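Local coordinates for protein dual oxidase maturation factor 1 (Homo sapiens, PDB 7D3F) that probably supports the maturation of the NADPH oxidase DUOX1 and its transport from the endoplasmic reticulum to the plasma membrane, and forms a membrane complex with it, at residues S92-S96 against Q118-E122; G79-T85 against L238-H244; L175-T180 against F223-T228; Y156-K160 against C234-L238. One frame throughout, in Å; residues are numbered along the deposited sequence.

Overall arrangement
The four contacts illustrate how a sheet is assembled from distant parts of one chain, with a helix pair packed separately. Interactions 1, 2 and 4 reach one antiparallel sheet: interaction 1 sets outermost strand 118-119 against the start of central strand 94-103, and interaction 4, its centre about 21 Å away, involves the other outermost strand, 236-238. Interaction 2 lies between them, touching interaction 1 through paired strands 77-86 and 94-103 and sharing Leu238 with interaction 4 (centres about 10 Å apart). Interaction 3, packing helices 169-199 and 203-229, lies about 20 Å from interaction 4, centre to centre. Along the chain, interaction 2 encloses the others and 4 encloses 3. Interactions 1, 3 and 4 meet dual oxidase 1.

Interaction 1 (S92-S96 against Q118-E122); sequences SEWIS and QQLNE. With NAG (2-acetamido-2-deoxy-beta-D-glucopyranose), chain S; MAN (alpha-D-mannopyranose), chain E.
A side-chain amide can stand in for a backbone peptide group where the backbones lie too far apart to pair directly. Here Ile95 and Gln119 are the closest CA atoms, yet remain 6.8 Å apart. Segment 92-96 enters a strand at Trp94. In segment 118-122, Leu120 and Asn121 both adopt left-handed helical phi/psi values near 55/35, closing a two-residue turn with Gln119 N to Glu122 O at 3.1 Å and Glu122 N to Gln119 O at 2.9 Å. Gln119, with chi1 m and chi2 t, reaches across: OE1 accepts Ser96 N at 3.0 Å, and NE2 gives a very short 2.4 Å bond to Ser96 O. Leu120, also m then t, places CD1 3.6 Å from both Glu93 CB and Ile95 CG2. Asn121 ND2 is glycosylated, 1.4 Å from NAG C1; Glu122, chi1 m, accepts mannose O2 through OE1 at 2.8 Å. The arrangement is that of a tight beta-hairpin tip at the glycosylated margin of an antiparallel extracellular sheet.

Interaction 2 (G79-T85 against L238-H244); sequences GQVSTNT and LGASVLH. With NAG (2-acetamido-2-deoxy-beta-D-glucopyranose), chain R.
Antiparallel strands of one sheet need not be bonded along their whole length, and this pair meets chiefly through side chains. The axes of strand 79-85 and strand 241-243 run at 164°, 6.9 Å apart at their closest, and the two segments exchange no hydrogen bonds; CA register is Gly79 to His244 at 5.7 Å, Val81 to Leu243 at 6.0 Å and Thr85 to Gly239 at 5.0 Å. The second segment opens with a type II' beta turn, Leu238 to Ser241, in which Gly239 takes the positive phi of 59°. Gly79 comes first: its CA lies 3.6 Å from His244 O and 3.9 Å from Leu243 CD2, where a CB would clash. Gln80 points away. Val81, chi1 t, turns toward the partner, CG1 3.6 Å from Ser241 CB and CG2 3.7 Å from Leu243 CG. Ser82 points away again, its OG bonding to Asp98. Thr83, chi1 p, repeats the pattern of Val81, its CG2 3.5 Å from Ser241 CB and 3.4 Å from Leu238 O. Asn84 carries a glycan, ND2 to NAG C1 being 1.4 Å, while its O receives a CA-H...O contact from Gly239 CA at 3.5 Å. Thr85, chi1 p, ends the run with CG2 3.4 Å from Gly239 N.

Interaction 3 (L175-T180 against F223-T228); sequences LAGHYT and FFSMAT
In an antiparallel helical hairpin, small residues let the backbones draw near and large ones fill what remains. Segments 175-180 and 223-228, from the consecutive helices 169-199 and 203-229, run at 167° with axes 8.6 Å apart; Ala176 and Phe224 CA atoms are only 4.9 Å from each other. Phe223, chi1 t, is the knob, set in a hole formed by Leu175, Ala176, Tyr179 and Thr180. Tyr179 CB covers one face of its ring in a CH-pi contact, 3.7 Å from the ring centroid, while Ala176 CA borders the ring edge, 3.9 Å from CE2 of Phe223. The Tyr179 ring itself extends outward, its OH bonding to Ser1240 of the dual oxidase 1 chain. Ala176 CB in turn is a small bump received by Phe224, Ala227 and Thr228, 3.5 Å from Ala227 CB and 3.7 Å from Thr228 CG2. Thr180, chi1 m, turns OG1 back onto Ala176 O at 2.5 Å, leaving that OG1 3.4 Å from Phe224 CB.

Interaction 4 (Y156-K160 against C234-L238); sequences YLAEK and CPLHL
When a helix runs alongside the outermost strand of a sheet, over its face, its long side chains can bond to that strand's backbone. The axes of helix segment 156-160 and strand 236-238 run nearly antiparallel, at 168° and 10.1 Å apart, with CA register Leu157 to Leu236 at 7.8 Å and Tyr156 to Leu238 at 8.6 Å. Cys234, chi1 t and in a disulfide with Cys167, brings SG within 4.0 Å of Lys160 NZ. Pro235 offers its O to Lys160 NZ at 3.0 Å; that lysine, with chi1 and chi2 m and the rest of the chain extended, also forms a salt bridge to Asp187 of the dual oxidase 1 chain. Leu236, m then t, packs CD2 3.6 Å from Lys160 CG and 4.3 Å from Leu157 CD2. His237 N donates to Tyr156 OH at 2.8 Å, with the tyrosine in chi1 t, its CA-to-CB bond directed toward the strand; the same hydroxyl is bonded to Asp187 of dual oxidase 1 as well, and the His237 ring stacks on Phe192 of that chain. Leu238, chi1 m, lays CD2 3.7 Å from Tyr156 CD1 and 4.2 Å from Leu157 CG. The contact is thus a helix-on-sheet layer at the partner interface: Leu157 and Leu238 meet Ile99 of strand 94-103, Leu236 and Leu238 touch Leu243 of strand 241-247, and helix 138-148 packs on Ala158 and Glu159.

Interaction 1 (S92-S96 against Q118-E122)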
# COMPACT_ATOMS: atom_id res chain seq x y z
N SER B 92 9.39 -42.95 -18.86
CA SER B 92 10.42 -42.90 -19.89
C SER B 92 9.90 -42.39 -21.23
O SER B 92 10.68 -42.31 -22.18
CB SER B 92 11.04 -44.29 -20.07
OG SER B 92 10.06 -45.25 -20.43
N GLU B 93 8.62 -42.06 -21.32
CA GLU B 93 8.06 -41.57 -22.57
C GLU B 93 8.54 -40.15 -22.86
O GLU B 93 8.68 -39.32 -21.95
CB GLU B 93 6.54 -41.60 -22.52
CG GLU B 93 5.95 -43.00 -22.46
CD GLU B 93 6.41 -43.87 -23.61
OE1 GLU B 93 6.90 -44.99 -23.35
OE2 GLU B 93 6.28 -43.44 -24.78
N TRP B 94 8.80 -39.87 -24.13
CA TRP B 94 9.21 -38.55 -24.58
C TRP B 94 8.08 -37.87 -25.33
O TRP B 94 7.20 -38.52 -25.91
CB TRP B 94 10.45 -38.64 -25.49
CG TRP B 94 11.73 -38.81 -24.75
CD1 TRP B 94 11.91 -39.37 -23.52
CD2 TRP B 94 13.03 -38.39 -25.18
NE1 TRP B 94 13.23 -39.34 -23.17
CE2 TRP B 94 13.95 -38.74 -24.17
CE3 TRP B 94 13.51 -37.75 -26.33
CZ2 TRP B 94 15.31 -38.48 -24.27
CZ3 TRP B 94 14.87 -37.49 -26.43
CH2 TRP B 94 15.75 -37.85 -25.40
N ILE B 95 8.10 -36.54 -25.31
CA ILE B 95 7.11 -35.72 -26.00
C ILE B 95 7.80 -34.88 -27.06
O ILE B 95 8.95 -34.46 -26.90
CB ILE B 95 6.33 -34.81 -25.02
CG1 ILE B 95 7.29 -33.86 -24.30
CG2 ILE B 95 5.54 -35.64 -24.03
CD1 ILE B 95 6.61 -32.67 -23.67
N SER B 96 7.08 -34.65 -28.15
CA SER B 96 7.50 -33.71 -29.18
C SER B 96 6.79 -32.38 -28.92
O SER B 96 5.56 -32.32 -28.93
CB SER B 96 7.15 -34.23 -30.58
OG SER B 96 7.39 -33.25 -31.57
N GLN B 118 -2.17 -32.51 -27.32
CA GLN B 118 -2.60 -33.73 -26.64
C GLN B 118 -1.59 -34.83 -26.93
O GLN B 118 -1.65 -35.49 -27.98
CB GLN B 118 -4.01 -34.12 -27.09
CG GLN B 118 -5.08 -33.11 -26.72
CD GLN B 118 -5.35 -33.07 -25.23
OE1 GLN B 118 -5.25 -34.09 -24.54
NE2 GLN B 118 -5.69 -31.89 -24.72
N GLN B 119 -0.66 -35.04 -26.01
CA GLN B 119 0.33 -36.11 -26.09
C GLN B 119 0.35 -36.89 -24.78
O GLN B 119 0.25 -36.30 -23.71
CB GLN B 119 1.72 -35.58 -26.39
CG GLN B 119 1.93 -35.13 -27.82
CD GLN B 119 3.36 -34.75 -28.09
OE1 GLN B 119 4.28 -35.52 -27.79
NE2 GLN B 119 3.57 -33.56 -28.63
N LEU B 120 0.48 -38.22 -24.89
CA LEU B 120 0.52 -39.11 -23.73
C LEU B 120 -0.70 -38.93 -22.82
O LEU B 120 -0.58 -39.01 -21.60
CB LEU B 120 1.81 -38.94 -22.92
CG LEU B 120 3.11 -39.08 -23.69
CD1 LEU B 120 4.30 -38.80 -22.80
CD2 LEU B 120 3.18 -40.47 -24.30
N ASN B 121 -1.87 -38.66 -23.41
CA ASN B 121 -3.11 -38.40 -22.67
C ASN B 121 -2.97 -37.21 -21.72
O ASN B 121 -3.61 -37.18 -20.66
CB ASN B 121 -3.58 -39.65 -21.92
CG ASN B 121 -3.99 -40.77 -22.85
OD1 ASN B 121 -3.55 -41.91 -22.70
ND2 ASN B 121 -4.82 -40.44 -23.83
N GLU B 122 -2.16 -36.23 -22.09
CA GLU B 122 -1.96 -35.04 -21.27
C GLU B 122 -2.00 -33.80 -22.15
O GLU B 122 -1.70 -33.85 -23.34
CB GLU B 122 -0.63 -35.10 -20.51
CG GLU B 122 -0.45 -36.36 -19.67
CD GLU B 122 0.51 -36.16 -18.52
OE1 GLU B 122 0.69 -35.00 -18.09
OE2 GLU B 122 1.09 -37.16 -18.04
C1 NAG S . -5.27 -41.42 -24.78
C2 NAG S . -6.77 -41.67 -24.61
C3 NAG S . -7.26 -42.71 -25.62
C4 NAG S . -6.87 -42.29 -27.03
C5 NAG S . -5.37 -42.02 -27.11
C6 NAG S . -4.93 -41.50 -28.46
C7 NAG S . -6.61 -43.18 -22.65
C8 NAG S . -7.07 -43.40 -21.24
N2 NAG S . -7.09 -42.08 -23.25
O3 NAG S . -8.68 -42.82 -25.52
O4 NAG S . -7.21 -43.32 -27.95
O5 NAG S . -5.00 -41.03 -26.14
O6 NAG S . -4.99 -40.08 -28.50
O7 NAG S . -5.85 -43.96 -23.22
C1 MAN E . -0.94 -30.30 -17.11
C2 MAN E . -1.06 -31.65 -17.83
C3 MAN E . -2.54 -32.03 -17.92
C4 MAN E . -3.22 -31.97 -16.53
C5 MAN E . -2.97 -30.61 -15.87
C6 MAN E . -3.47 -30.56 -14.43
O2 MAN E . -0.44 -32.69 -17.09
O3 MAN E . -2.71 -33.32 -18.50
O4 MAN E . -4.61 -32.17 -16.68
O5 MAN E . -1.56 -30.33 -15.84
O6 MAN E . -3.19 -29.26 -13.92

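Interaction 2 (G79-T85 against L238-H244)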
# COMPACT_ATOMS: atom_id res chain seq x y z
N GLY B 79 13.30 -17.01 -27.63
CA GLY B 79 13.85 -18.13 -28.37
C GLY B 79 12.86 -19.27 -28.38
O GLY B 79 12.03 -19.38 -27.48
N GLN B 80 12.96 -20.12 -29.40
CA GLN B 80 12.01 -21.21 -29.54
C GLN B 80 12.63 -22.32 -30.38
O GLN B 80 13.22 -22.05 -31.42
CB GLN B 80 10.71 -20.72 -30.18
CG GLN B 80 9.72 -21.83 -30.51
CD GLN B 80 8.43 -21.29 -31.10
OE1 GLN B 80 8.06 -20.14 -30.87
NE2 GLN B 80 7.74 -22.12 -31.87
N VAL B 81 12.48 -23.57 -29.92
CA VAL B 81 12.94 -24.74 -30.65
C VAL B 81 11.82 -25.78 -30.64
O VAL B 81 10.92 -25.75 -29.81
CB VAL B 81 14.23 -25.35 -30.06
CG1 VAL B 81 14.98 -26.14 -31.12
CG2 VAL B 81 15.12 -24.27 -29.49
N SER B 82 11.90 -26.71 -31.59
CA SER B 82 11.03 -27.88 -31.63
C SER B 82 11.88 -29.11 -31.35
O SER B 82 12.84 -29.38 -32.08
CB SER B 82 10.33 -28.00 -32.99
OG SER B 82 9.63 -26.81 -33.31
N THR B 83 11.54 -29.85 -30.29
CA THR B 83 12.40 -30.92 -29.82
C THR B 83 11.57 -32.11 -29.36
O THR B 83 10.36 -32.02 -29.16
CB THR B 83 13.30 -30.47 -28.66
OG1 THR B 83 12.50 -29.90 -27.62
CG2 THR B 83 14.33 -29.44 -29.13
N ASN B 84 12.26 -33.25 -29.21
CA ASN B 84 11.75 -34.40 -28.48
C ASN B 84 12.50 -34.47 -27.15
O ASN B 84 13.73 -34.55 -27.14
CB ASN B 84 11.96 -35.70 -29.27
CG ASN B 84 11.15 -35.75 -30.55
OD1 ASN B 84 9.93 -35.86 -30.53
ND2 ASN B 84 11.84 -35.67 -31.68
N THR B 85 11.75 -34.44 -26.05
CA THR B 85 12.37 -34.37 -24.73
C THR B 85 11.56 -35.18 -23.73
O THR B 85 10.36 -35.43 -23.92
CB THR B 85 12.50 -32.93 -24.22
OG1 THR B 85 11.31 -32.20 -24.53
CG2 THR B 85 13.70 -32.24 -24.86
N LEU B 238 18.37 -28.84 -25.37
CA LEU B 238 17.20 -29.65 -25.06
C LEU B 238 17.06 -30.72 -26.12
O LEU B 238 17.07 -30.42 -27.32
CB LEU B 238 15.94 -28.79 -24.97
CG LEU B 238 16.02 -27.59 -24.03
CD1 LEU B 238 16.24 -26.30 -24.82
CD2 LEU B 238 14.79 -27.48 -23.15
N GLY B 239 16.94 -31.97 -25.68
CA GLY B 239 16.85 -33.08 -26.62
C GLY B 239 18.09 -33.12 -27.50
O GLY B 239 19.22 -33.23 -27.01
N ALA B 240 17.88 -33.03 -28.81
CA ALA B 240 18.96 -33.00 -29.78
C ALA B 240 19.07 -31.64 -30.47
O ALA B 240 19.53 -31.55 -31.61
CB ALA B 240 18.77 -34.10 -30.82
N SER B 241 18.65 -30.57 -29.79
CA SER B 241 18.69 -29.24 -30.37
C SER B 241 19.16 -28.23 -29.33
O SER B 241 19.22 -28.52 -28.13
CB SER B 241 17.32 -28.84 -30.94
OG SER B 241 16.94 -29.68 -32.01
N VAL B 242 19.49 -27.04 -29.82
CA VAL B 242 20.04 -25.96 -29.00
C VAL B 242 19.16 -24.73 -29.15
O VAL B 242 18.75 -24.37 -30.26
CB VAL B 242 21.50 -25.65 -29.39
CG1 VAL B 242 21.63 -25.53 -30.90
CG2 VAL B 242 21.99 -24.39 -28.70
N LEU B 243 18.86 -24.09 -28.02
CA LEU B 243 18.00 -22.91 -27.98
C LEU B 243 18.86 -21.66 -28.08
O LEU B 243 19.75 -21.44 -27.25
CB LEU B 243 17.16 -22.90 -26.71
CG LEU B 243 15.88 -22.06 -26.66
CD1 LEU B 243 14.95 -22.59 -25.58
CD2 LEU B 243 16.17 -20.58 -26.43
N HIS B 244 18.61 -20.84 -29.10
CA HIS B 244 19.30 -19.58 -29.30
C HIS B 244 18.31 -18.44 -29.07
O HIS B 244 17.22 -18.43 -29.65
CB HIS B 244 19.89 -19.48 -30.71
CG HIS B 244 20.88 -20.57 -31.02
ND1 HIS B 244 22.15 -20.58 -30.50
CD2 HIS B 244 20.77 -21.67 -31.81
CE1 HIS B 244 22.79 -21.65 -30.95
NE2 HIS B 244 21.98 -22.32 -31.75
C1 NAG R . 11.19 -35.73 -32.96
C2 NAG R . 12.11 -35.23 -34.08
C3 NAG R . 11.42 -35.38 -35.43
C4 NAG R . 10.95 -36.81 -35.64
C5 NAG R . 10.07 -37.24 -34.47
C6 NAG R . 9.65 -38.69 -34.54
C7 NAG R . 13.78 -33.47 -33.75
C8 NAG R . 14.01 -32.01 -33.52
N2 NAG R . 12.51 -33.85 -33.85
O3 NAG R . 12.33 -35.02 -36.47
O4 NAG R . 10.20 -36.91 -36.85
O5 NAG R . 10.78 -37.08 -33.24
O6 NAG R . 10.78 -39.55 -34.62
O7 NAG R . 14.71 -34.27 -33.85

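Interaction 3 (L175-T180 against F223-T228)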
# COMPACT_ATOMS: atom_id res chain seq x y z
N LEU B 175 20.03 -7.64 -13.48
CA LEU B 175 20.50 -6.26 -13.52
C LEU B 175 19.93 -5.52 -14.73
O LEU B 175 19.43 -4.39 -14.61
CB LEU B 175 22.03 -6.24 -13.56
CG LEU B 175 22.74 -4.89 -13.62
CD1 LEU B 175 22.77 -4.25 -12.24
CD2 LEU B 175 24.14 -5.04 -14.18
N ALA B 176 20.00 -6.16 -15.91
CA ALA B 176 19.50 -5.54 -17.13
C ALA B 176 18.02 -5.24 -17.02
O ALA B 176 17.57 -4.13 -17.33
CB ALA B 176 19.78 -6.45 -18.33
N GLY B 177 17.23 -6.22 -16.57
CA GLY B 177 15.80 -6.01 -16.45
C GLY B 177 15.45 -4.93 -15.44
O GLY B 177 14.58 -4.10 -15.69
N HIS B 178 16.14 -4.93 -14.30
CA HIS B 178 15.86 -3.93 -13.27
C HIS B 178 16.11 -2.52 -13.78
O HIS B 178 15.25 -1.64 -13.68
CB HIS B 178 16.70 -4.22 -12.02
CG HIS B 178 16.65 -3.12 -11.00
ND1 HIS B 178 17.68 -2.23 -10.83
CD2 HIS B 178 15.69 -2.78 -10.11
CE1 HIS B 178 17.36 -1.38 -9.87
NE2 HIS B 178 16.16 -1.69 -9.41
N TYR B 179 17.30 -2.29 -14.36
CA TYR B 179 17.60 -0.92 -14.78
C TYR B 179 16.83 -0.53 -16.04
O TYR B 179 16.47 0.64 -16.20
CB TYR B 179 19.10 -0.74 -14.97
CG TYR B 179 19.82 -0.45 -13.67
CD1 TYR B 179 19.73 0.81 -13.08
CD2 TYR B 179 20.56 -1.43 -13.03
CE1 TYR B 179 20.37 1.08 -11.89
CE2 TYR B 179 21.21 -1.16 -11.83
CZ TYR B 179 21.11 0.09 -11.27
OH TYR B 179 21.75 0.36 -10.08
N THR B 180 16.53 -1.49 -16.92
CA THR B 180 15.68 -1.19 -18.07
C THR B 180 14.27 -0.82 -17.62
O THR B 180 13.67 0.11 -18.17
CB THR B 180 15.64 -2.39 -19.01
OG1 THR B 180 16.98 -2.78 -19.35
CG2 THR B 180 14.89 -2.04 -20.29
N PHE B 223 21.02 -0.07 -22.41
CA PHE B 223 21.42 -0.74 -21.18
C PHE B 223 21.08 -2.22 -21.23
O PHE B 223 21.89 -3.06 -20.83
CB PHE B 223 20.77 -0.09 -19.96
CG PHE B 223 21.35 -0.55 -18.65
CD1 PHE B 223 22.29 0.22 -17.99
CD2 PHE B 223 20.96 -1.75 -18.08
CE1 PHE B 223 22.84 -0.20 -16.79
CE2 PHE B 223 21.50 -2.18 -16.88
CZ PHE B 223 22.44 -1.40 -16.24
N PHE B 224 19.88 -2.56 -21.72
CA PHE B 224 19.52 -3.97 -21.82
C PHE B 224 20.47 -4.72 -22.74
O PHE B 224 20.96 -5.80 -22.41
CB PHE B 224 18.07 -4.12 -22.29
CG PHE B 224 17.56 -5.53 -22.24
CD1 PHE B 224 17.03 -6.04 -21.06
CD2 PHE B 224 17.61 -6.35 -23.35
CE1 PHE B 224 16.55 -7.34 -21.01
CE2 PHE B 224 17.14 -7.65 -23.30
CZ PHE B 224 16.61 -8.14 -22.13
N SER B 225 20.77 -4.13 -23.90
CA SER B 225 21.68 -4.78 -24.84
C SER B 225 23.06 -4.98 -24.23
O SER B 225 23.63 -6.07 -24.29
CB SER B 225 21.78 -3.96 -26.13
OG SER B 225 20.57 -4.02 -26.86
N MET B 226 23.61 -3.92 -23.62
CA MET B 226 24.97 -4.01 -23.08
C MET B 226 25.04 -4.99 -21.92
O MET B 226 26.02 -5.74 -21.80
CB MET B 226 25.45 -2.62 -22.65
CG MET B 226 25.64 -1.64 -23.80
SD MET B 226 26.83 -2.18 -25.04
CE MET B 226 25.74 -2.74 -26.36
N ALA B 227 24.03 -5.00 -21.05
CA ALA B 227 24.08 -5.87 -19.88
C ALA B 227 23.80 -7.33 -20.24
O ALA B 227 24.34 -8.23 -19.59
CB ALA B 227 23.10 -5.38 -18.82
N THR B 228 22.96 -7.59 -21.24
CA THR B 228 22.70 -8.96 -21.66
C THR B 228 23.74 -9.48 -22.65
O THR B 228 23.78 -10.69 -22.90
CB THR B 228 21.31 -9.07 -22.29
OG1 THR B 228 21.20 -8.18 -23.40
CG2 THR B 228 20.24 -8.73 -21.26

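Interaction 4 (Y156-K160 against C234-L238)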
# COMPACT_ATOMS: atom_id res chain seq x y z
N TYR B 156 14.36 -27.59 -16.37
CA TYR B 156 15.70 -27.38 -16.90
C TYR B 156 15.94 -25.91 -17.23
O TYR B 156 16.95 -25.32 -16.82
CB TYR B 156 15.90 -28.27 -18.12
CG TYR B 156 17.09 -27.92 -18.99
CD1 TYR B 156 16.92 -27.20 -20.17
CD2 TYR B 156 18.37 -28.32 -18.64
CE1 TYR B 156 18.00 -26.88 -20.97
CE2 TYR B 156 19.46 -28.00 -19.44
CZ TYR B 156 19.26 -27.28 -20.60
OH TYR B 156 20.34 -26.97 -21.40
N LEU B 157 15.01 -25.30 -17.97
CA LEU B 157 15.18 -23.90 -18.33
C LEU B 157 15.10 -22.98 -17.11
O LEU B 157 15.73 -21.92 -17.09
CB LEU B 157 14.15 -23.49 -19.38
CG LEU B 157 14.48 -23.95 -20.81
CD1 LEU B 157 13.45 -23.41 -21.79
CD2 LEU B 157 15.88 -23.51 -21.21
N ALA B 158 14.32 -23.36 -16.09
CA ALA B 158 14.26 -22.56 -14.87
C ALA B 158 15.56 -22.67 -14.07
O ALA B 158 16.05 -21.67 -13.54
CB ALA B 158 13.07 -22.99 -14.02
N GLU B 159 16.12 -23.88 -13.98
CA GLU B 159 17.38 -24.07 -13.28
C GLU B 159 18.52 -23.38 -14.01
O GLU B 159 19.53 -23.01 -13.39
CB GLU B 159 17.67 -25.56 -13.12
CG GLU B 159 18.68 -25.91 -12.03
CD GLU B 159 20.07 -26.12 -12.58
OE1 GLU B 159 20.96 -25.29 -12.29
OE2 GLU B 159 20.28 -27.11 -13.31
N LYS B 160 18.40 -23.22 -15.33
CA LYS B 160 19.40 -22.47 -16.08
C LYS B 160 19.51 -21.02 -15.60
O LYS B 160 20.57 -20.41 -15.71
CB LYS B 160 19.09 -22.51 -17.57
CG LYS B 160 19.55 -23.78 -18.26
CD LYS B 160 21.07 -23.81 -18.37
CE LYS B 160 21.54 -25.03 -19.15
NZ LYS B 160 22.99 -24.96 -19.46
N CYS B 234 26.01 -19.29 -22.47
CA CYS B 234 25.37 -20.36 -21.73
C CYS B 234 24.66 -21.28 -22.71
O CYS B 234 23.61 -20.90 -23.25
CB CYS B 234 24.37 -19.80 -20.71
SG CYS B 234 23.69 -21.06 -19.59
N PRO B 235 25.17 -22.49 -22.95
CA PRO B 235 24.55 -23.38 -23.94
C PRO B 235 23.28 -24.01 -23.39
O PRO B 235 23.31 -24.74 -22.39
CB PRO B 235 25.63 -24.43 -24.19
CG PRO B 235 26.43 -24.46 -22.93
CD PRO B 235 26.41 -23.05 -22.39
N LEU B 236 22.15 -23.71 -24.03
CA LEU B 236 20.87 -24.32 -23.70
C LEU B 236 20.63 -25.46 -24.68
O LEU B 236 20.37 -25.22 -25.86
CB LEU B 236 19.74 -23.29 -23.78
CG LEU B 236 19.92 -21.98 -23.01
CD1 LEU B 236 18.80 -21.01 -23.34
CD2 LEU B 236 19.99 -22.23 -21.52
N HIS B 237 20.74 -26.69 -24.20
CA HIS B 237 20.57 -27.87 -25.04
C HIS B 237 19.39 -28.69 -24.53
O HIS B 237 19.41 -29.17 -23.39
CB HIS B 237 21.84 -28.72 -25.07
CG HIS B 237 22.93 -28.14 -25.91
ND1 HIS B 237 23.68 -27.05 -25.51
CD2 HIS B 237 23.41 -28.50 -27.12
CE1 HIS B 237 24.57 -26.76 -26.45
NE2 HIS B 237 24.42 -27.63 -27.44
N LEU B 238 18.37 -28.84 -25.37
CA LEU B 238 17.20 -29.65 -25.06
C LEU B 238 17.06 -30.72 -26.12
O LEU B 238 17.07 -30.42 -27.32
CB LEU B 238 15.94 -28.79 -24.97
CG LEU B 238 16.02 -27.59 -24.03
CD1 LEU B 238 16.24 -26.30 -24.82
CD2 LEU B 238 14.79 -27.48 -23.15